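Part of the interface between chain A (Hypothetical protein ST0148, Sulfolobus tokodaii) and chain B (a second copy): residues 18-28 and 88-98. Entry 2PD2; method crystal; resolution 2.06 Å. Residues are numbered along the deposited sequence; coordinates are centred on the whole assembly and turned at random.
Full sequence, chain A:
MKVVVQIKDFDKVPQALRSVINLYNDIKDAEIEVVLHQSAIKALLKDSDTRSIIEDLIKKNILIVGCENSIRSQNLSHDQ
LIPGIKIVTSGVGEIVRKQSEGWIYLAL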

# COMPACT_ATOMS: atom_id res chain seq x y z
N ARG A 18 -1.28 2.63 -15.43
CA ARG A 18 -1.79 1.53 -16.24
C ARG A 18 -2.73 0.69 -15.39
O ARG A 18 -3.72 0.18 -15.88
CB ARG A 18 -0.66 0.65 -16.78
CG ARG A 18 -1.19 -0.59 -17.51
CD ARG A 18 -0.13 -1.39 -18.25
NE ARG A 18 0.97 -1.81 -17.38
CZ ARG A 18 2.07 -1.10 -17.17
NH1 ARG A 18 2.22 0.08 -17.77
NH2 ARG A 18 3.02 -1.55 -16.36
N SER A 19 -2.41 0.56 -14.11
CA SER A 19 -3.25 -0.21 -13.20
C SER A 19 -4.62 0.47 -13.04
O SER A 19 -5.64 -0.20 -12.94
CB SER A 19 -2.57 -0.37 -11.84
OG SER A 19 -1.50 -1.29 -11.93
N VAL A 20 -4.63 1.80 -13.01
CA VAL A 20 -5.90 2.52 -12.89
C VAL A 20 -6.71 2.28 -14.16
O VAL A 20 -7.93 2.09 -14.11
CB VAL A 20 -5.67 4.03 -12.69
CG1 VAL A 20 -7.01 4.77 -12.74
CG2 VAL A 20 -5.00 4.28 -11.34
N ILE A 21 -6.04 2.28 -15.31
CA ILE A 21 -6.73 2.01 -16.57
C ILE A 21 -7.33 0.60 -16.49
O ILE A 21 -8.46 0.37 -16.91
CB ILE A 21 -5.75 2.10 -17.76
CG1 ILE A 21 -5.35 3.56 -18.00
CG2 ILE A 21 -6.40 1.53 -19.02
CD1 ILE A 21 -4.29 3.74 -19.07
N ASN A 22 -6.56 -0.34 -15.93
CA ASN A 22 -7.04 -1.71 -15.79
C ASN A 22 -8.28 -1.75 -14.89
O ASN A 22 -9.23 -2.47 -15.18
CB ASN A 22 -5.94 -2.62 -15.21
CG ASN A 22 -4.84 -2.93 -16.23
OD1 ASN A 22 -5.04 -2.79 -17.44
ND2 ASN A 22 -3.68 -3.38 -15.74
N LEU A 23 -8.25 -0.99 -13.80
CA LEU A 23 -9.38 -0.93 -12.88
C LEU A 23 -10.62 -0.46 -13.63
O LEU A 23 -11.67 -1.10 -13.60
CB LEU A 23 -9.09 0.05 -11.73
CG LEU A 23 -10.21 0.24 -10.71
CD1 LEU A 23 -10.50 -1.09 -10.03
CD2 LEU A 23 -9.81 1.29 -9.67
N TYR A 24 -10.48 0.68 -14.31
CA TYR A 24 -11.56 1.27 -15.10
C TYR A 24 -12.17 0.25 -16.06
O TYR A 24 -13.39 0.11 -16.14
CB TYR A 24 -11.02 2.45 -15.90
CG TYR A 24 -12.02 3.05 -16.87
CD1 TYR A 24 -12.94 4.01 -16.44
CD2 TYR A 24 -12.04 2.66 -18.21
CE1 TYR A 24 -13.86 4.56 -17.33
CE2 TYR A 24 -12.95 3.21 -19.10
CZ TYR A 24 -13.86 4.16 -18.65
OH TYR A 24 -14.76 4.69 -19.54
N ASN A 25 -11.32 -0.46 -16.79
CA ASN A 25 -11.79 -1.45 -17.75
C ASN A 25 -12.43 -2.68 -17.10
O ASN A 25 -13.26 -3.34 -17.72
CB ASN A 25 -10.65 -1.93 -18.65
CG ASN A 25 -10.21 -0.87 -19.64
OD1 ASN A 25 -11.03 -0.10 -20.14
ND2 ASN A 25 -8.92 -0.84 -19.93
N ASP A 26 -12.06 -2.96 -15.86
CA ASP A 26 -12.57 -4.15 -15.19
C ASP A 26 -13.82 -3.99 -14.34
O ASP A 26 -14.60 -4.93 -14.21
CB ASP A 26 -11.46 -4.76 -14.33
CG ASP A 26 -11.76 -6.20 -13.94
OD1 ASP A 26 -11.91 -7.03 -14.86
OD2 ASP A 26 -11.83 -6.50 -12.73
N ILE A 27 -14.03 -2.81 -13.77
CA ILE A 27 -15.20 -2.59 -12.93
C ILE A 27 -16.20 -1.65 -13.59
O ILE A 27 -15.97 -0.45 -13.70
CB ILE A 27 -14.79 -2.02 -11.55
CG1 ILE A 27 -13.87 -3.03 -10.84
CG2 ILE A 27 -16.03 -1.79 -10.69
CD1 ILE A 27 -13.48 -2.63 -9.43
N LYS A 28 -17.32 -2.22 -14.02
CA LYS A 28 -18.38 -1.46 -14.67
C LYS A 28 -18.85 -0.32 -13.78
O LYS A 28 -19.09 -0.50 -12.59
CB LYS A 28 -19.56 -2.37 -15.01
CG LYS A 28 -20.73 -1.64 -15.66
CD LYS A 28 -21.82 -2.60 -16.10
CE LYS A 28 -22.94 -1.86 -16.82
NZ LYS A 28 -23.96 -2.79 -17.39
N VAL B 88 -7.31 -14.00 -12.44
CA VAL B 88 -8.47 -13.12 -12.52
C VAL B 88 -8.21 -12.16 -13.67
O VAL B 88 -7.06 -11.93 -14.04
CB VAL B 88 -8.71 -12.33 -11.21
CG1 VAL B 88 -9.06 -13.29 -10.09
CG2 VAL B 88 -7.48 -11.50 -10.85
N THR B 89 -9.28 -11.61 -14.23
CA THR B 89 -9.16 -10.69 -15.35
C THR B 89 -8.32 -9.47 -14.99
O THR B 89 -7.51 -9.00 -15.79
CB THR B 89 -10.55 -10.22 -15.86
OG1 THR B 89 -11.21 -9.49 -14.82
CG2 THR B 89 -11.41 -11.41 -16.25
N SER B 90 -8.51 -8.98 -13.77
CA SER B 90 -7.79 -7.81 -13.28
C SER B 90 -7.43 -8.00 -11.81
O SER B 90 -8.28 -8.30 -10.98
CB SER B 90 -8.67 -6.57 -13.43
OG SER B 90 -8.13 -5.45 -12.76
N GLY B 91 -6.15 -7.85 -11.50
CA GLY B 91 -5.69 -8.00 -10.14
C GLY B 91 -6.28 -6.92 -9.25
O GLY B 91 -6.73 -7.19 -8.14
N VAL B 92 -6.28 -5.69 -9.76
CA VAL B 92 -6.81 -4.56 -9.00
C VAL B 92 -8.33 -4.68 -8.87
O VAL B 92 -8.89 -4.30 -7.85
CB VAL B 92 -6.42 -3.21 -9.65
CG1 VAL B 92 -4.91 -3.04 -9.57
CG2 VAL B 92 -6.87 -3.17 -11.11
N GLY B 93 -8.99 -5.21 -9.89
CA GLY B 93 -10.43 -5.39 -9.82
C GLY B 93 -10.78 -6.41 -8.74
O GLY B 93 -11.77 -6.26 -8.02
N GLU B 94 -9.96 -7.46 -8.64
CA GLU B 94 -10.17 -8.50 -7.64
C GLU B 94 -9.97 -7.93 -6.23
O GLU B 94 -10.76 -8.16 -5.32
CB GLU B 94 -9.18 -9.65 -7.88
CG GLU B 94 -9.18 -10.74 -6.81
CD GLU B 94 -10.42 -11.62 -6.85
OE1 GLU B 94 -11.35 -11.30 -7.62
OE2 GLU B 94 -10.47 -12.62 -6.10
N ILE B 95 -8.89 -7.16 -6.07
CA ILE B 95 -8.57 -6.55 -4.78
C ILE B 95 -9.72 -5.66 -4.32
O ILE B 95 -10.15 -5.73 -3.16
CB ILE B 95 -7.25 -5.74 -4.90
CG1 ILE B 95 -6.06 -6.70 -5.06
CG2 ILE B 95 -7.06 -4.84 -3.69
CD1 ILE B 95 -4.75 -6.04 -5.46
N VAL B 96 -10.24 -4.85 -5.23
CA VAL B 96 -11.36 -3.97 -4.89
C VAL B 96 -12.62 -4.78 -4.58
O VAL B 96 -13.31 -4.52 -3.59
CB VAL B 96 -11.62 -2.96 -6.03
CG1 VAL B 96 -12.96 -2.26 -5.82
CG2 VAL B 96 -10.48 -1.92 -6.08
N ARG B 97 -12.94 -5.77 -5.42
CA ARG B 97 -14.14 -6.58 -5.19
C ARG B 97 -14.10 -7.35 -3.88
O ARG B 97 -15.09 -7.38 -3.15
CB ARG B 97 -14.37 -7.55 -6.36
CG ARG B 97 -15.07 -6.93 -7.56
CD ARG B 97 -15.44 -7.97 -8.60
NE ARG B 97 -14.28 -8.46 -9.33
CZ ARG B 97 -13.79 -7.88 -10.43
NH1 ARG B 97 -14.37 -6.80 -10.92
NH2 ARG B 97 -12.71 -8.39 -11.02
N LYS B 98 -12.97 -7.98 -3.56
CA LYS B 98 -12.88 -8.72 -2.31
C LYS B 98 -13.11 -7.76 -1.14
O LYS B 98 -13.79 -8.11 -0.18
CB LYS B 98 -11.51 -9.41 -2.16
CG LYS B 98 -11.19 -10.43 -3.26
CD LYS B 98 -12.33 -11.43 -3.51
CE LYS B 98 -12.65 -12.28 -2.29
NZ LYS B 98 -13.74 -13.26 -2.59

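Helix 18-26 of chain A crosses helix 91-98 of chain B at 64°, the axes approaching to 8.5 Å where Leu A23 meets Gly B93 (CA to CA, 5.5 Å). Asp A26, near the end of its helix, is the polar hub. Its t rotamer (chi1 -162°) directs the carboxylate at chain B, where each oxygen finds its own partner: OD1 accepts from Thr B89 OG1 at 2.6 Å, and OD2 forms a salt bridge with Arg B97 NH2 at 2.7 Å, supplemented by a weak bond from Arg B97 NH1 to the same OD2 at 3.1 Å. Thr B89 (chi1 63°, p) holds its hydroxyl within reach. Arg B97 starts sideways, but its m, t, m chain brings the guanidinium back, edge-on to OD2. Gly B93 leaves room for the acid: its CA lies 3.4 Å from Asp A26 OD2, and a CB there would clash with that oxygen. Ser B90, in t, turns OG to its own helix, capping it by accepting from Gly B93 N at 3.0 Å. Beside this polar cluster, Val B92 (m) sets CG2 4.0 Å from Leu A23 CB. Leu A23 (t, p) extends CD1 to Val B96 CG2 at 4.0 Å, while Ile A27 (m, t) reaches Val B96 CG1 with CD1 at 3.7 Å, so both methyls of Val B96 are engaged.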